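Long-range contact in alpha-catenin-like protein hmp-1 (Caenorhabditis elegans, PDB 5XA5), which binds beta-catenin, cadherin and actin filaments at cell junctions and is required for cell migration during body enclosure and cell shape changes during body elongation: residues 94-99 with 131-136. Numbering follows the deposited sequence.
Sequences GAVQDT and LTAVAK
Residues 94-99 and 131-136 are short pieces of helices 83-112 and 117-165 whose axes run antiparallel (171°) and approach to 8.6 Å, with Val96 level with Ala133. So close an approach suits alanine: the methyl of Ala133 points at the other helix and meets Ala95 CB at 4.4 Å, two small side chains that let the backbones draw near. Ala133 CB also lies 3.7 Å from Thr99 OG1. That hydroxyl sits in the crowded position between backbone N and carbonyl carbon (chi1 52°), from which it bonds back to Ala95 O at 2.8 Å, in the carbonyl plane on a lone pair. Ala95 O thus accepts two bonds from Thr99, and the hydroxyl donates within its own helix while facing the Ala133 methyl. A valine here removes the hydroxyl, and Ala95 O would probably lose one of its two donors. Val96 lays CG2 against Ala133 O at 3.6 Å; its side chain crosses that of Val134 obliquely, CG1 coming 4.1 Å from Val134 CG2. These branched, apolar valines fill the buried side of the interface, both touching Phe65 of helix 51-74. Such antiparallel packing around an apolar interior is characteristic of the helical bundles of the vinculin/alpha-catenin family.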
loop_
_atom_site.group_PDB
_atom_site.type_symbol
_atom_site.label_atom_id
_atom_site.label_comp_id
_atom_site.label_asym_id
_atom_site.label_seq_id
_atom_site.Cartn_x
_atom_site.Cartn_y
_atom_site.Cartn_z
ATOM N N GLY A 94 -6.501 4.706 14.659
ATOM C CA GLY A 94 -7.255 4.947 15.874
ATOM C C GLY A 94 -8.227 3.819 16.161
ATOM O O GLY A 94 -8.471 3.477 17.310
ATOM N N ALA A 95 -8.773 3.225 15.106
ATOM C CA ALA A 95 -9.696 2.108 15.278
ATOM C C ALA A 95 -8.964 0.886 15.832
ATOM O O ALA A 95 -9.544 0.096 16.580
ATOM C CB ALA A 95 -10.385 1.775 13.964
ATOM N N VAL A 96 -7.689 0.734 15.474
ATOM C CA VAL A 96 -6.861 -0.322 16.052
ATOM C C VAL A 96 -6.602 -0.047 17.535
ATOM O O VAL A 96 -6.699 -0.951 18.369
ATOM C CB VAL A 96 -5.518 -0.479 15.295
ATOM C CG1 VAL A 96 -4.620 -1.493 15.985
ATOM C CG2 VAL A 96 -5.774 -0.921 13.860
ATOM N N GLN A 97 -6.298 1.201 17.868
ATOM C CA GLN A 97 -6.075 1.571 19.262
ATOM C C GLN A 97 -7.312 1.288 20.108
ATOM O O GLN A 97 -7.210 0.757 21.216
ATOM C CB GLN A 97 -5.691 3.049 19.359
ATOM C CG GLN A 97 -5.421 3.552 20.774
ATOM C CD GLN A 97 -4.981 5.007 20.771
ATOM O OE1 GLN A 97 -5.647 5.867 20.195
ATOM N NE2 GLN A 97 -3.839 5.281 21.391
ATOM N N ASP A 98 -8.480 1.634 19.573
ATOM C CA ASP A 98 -9.729 1.482 20.312
ATOM C C ASP A 98 -10.115 0.012 20.483
ATOM O O ASP A 98 -10.340 -0.437 21.609
ATOM C CB ASP A 98 -10.860 2.256 19.629
ATOM C CG ASP A 98 -10.672 3.774 19.713
ATOM O OD1 ASP A 98 -9.816 4.234 20.500
ATOM O OD2 ASP A 98 -11.394 4.505 19.000
ATOM N N THR A 99 -10.183 -0.742 19.387
ATOM C CA THR A 99 -10.510 -2.163 19.481
ATOM C C THR A 99 -9.444 -2.882 20.289
ATOM O O THR A 99 -9.721 -3.890 20.951
ATOM C CB THR A 99 -10.622 -2.835 18.108
ATOM O OG1 THR A 99 -9.436 -2.561 17.352
ATOM C CG2 THR A 99 -11.829 -2.313 17.362
ATOM N N LEU A 131 -8.581 -7.610 15.001
ATOM C CA LEU A 131 -7.805 -8.052 13.842
ATOM C C LEU A 131 -8.470 -7.608 12.535
ATOM O O LEU A 131 -7.801 -7.445 11.509
ATOM C CB LEU A 131 -7.606 -9.579 13.872
ATOM C CG LEU A 131 -6.785 -10.091 15.070
ATOM C CD1 LEU A 131 -6.474 -11.567 14.913
ATOM C CD2 LEU A 131 -5.489 -9.298 15.243
ATOM N N THR A 132 -9.779 -7.382 12.578
ATOM C CA THR A 132 -10.492 -6.818 11.431
ATOM C C THR A 132 -10.101 -5.352 11.237
ATOM O O THR A 132 -9.975 -4.861 10.102
ATOM C CB THR A 132 -12.012 -6.939 11.616
ATOM O OG1 THR A 132 -12.390 -8.317 11.520
ATOM C CG2 THR A 132 -12.750 -6.150 10.545
ATOM N N ALA A 133 -9.918 -4.640 12.349
ATOM C CA ALA A 133 -9.490 -3.242 12.284
ATOM C C ALA A 133 -8.051 -3.154 11.780
ATOM O O ALA A 133 -7.687 -2.215 11.069
ATOM C CB ALA A 133 -9.627 -2.570 13.640
ATOM N N VAL A 134 -7.236 -4.143 12.134
ATOM C CA VAL A 134 -5.878 -4.219 11.604
ATOM C C VAL A 134 -5.927 -4.451 10.099
ATOM O O VAL A 134 -5.210 -3.797 9.347
ATOM C CB VAL A 134 -5.060 -5.339 12.295
ATOM C CG1 VAL A 134 -3.735 -5.550 11.585
ATOM C CG2 VAL A 134 -4.854 -4.974 13.754
ATOM N N ALA A 135 -6.804 -5.354 9.668
ATOM C CA ALA A 135 -6.945 -5.654 8.243
ATOM C C ALA A 135 -7.407 -4.428 7.452
ATOM O O ALA A 135 -6.889 -4.163 6.362
ATOM C CB ALA A 135 -7.912 -6.815 8.041
ATOM N N LYS A 136 -8.367 -3.679 7.998
ATOM C CA LYS A 136 -8.857 -2.476 7.319
ATOM C C LYS A 136 -7.751 -1.431 7.215
ATOM O O LYS A 136 -7.652 -0.724 6.206
ATOM C CB LYS A 136 -10.086 -1.901 8.036
ATOM C CG LYS A 136 -11.373 -2.621 7.664
ATOM C CD LYS A 136 -12.565 -2.176 8.493
ATOM C CE LYS A 136 -13.800 -2.975 8.110
ATOM N NZ LYS A 136 -14.990 -2.607 8.924
#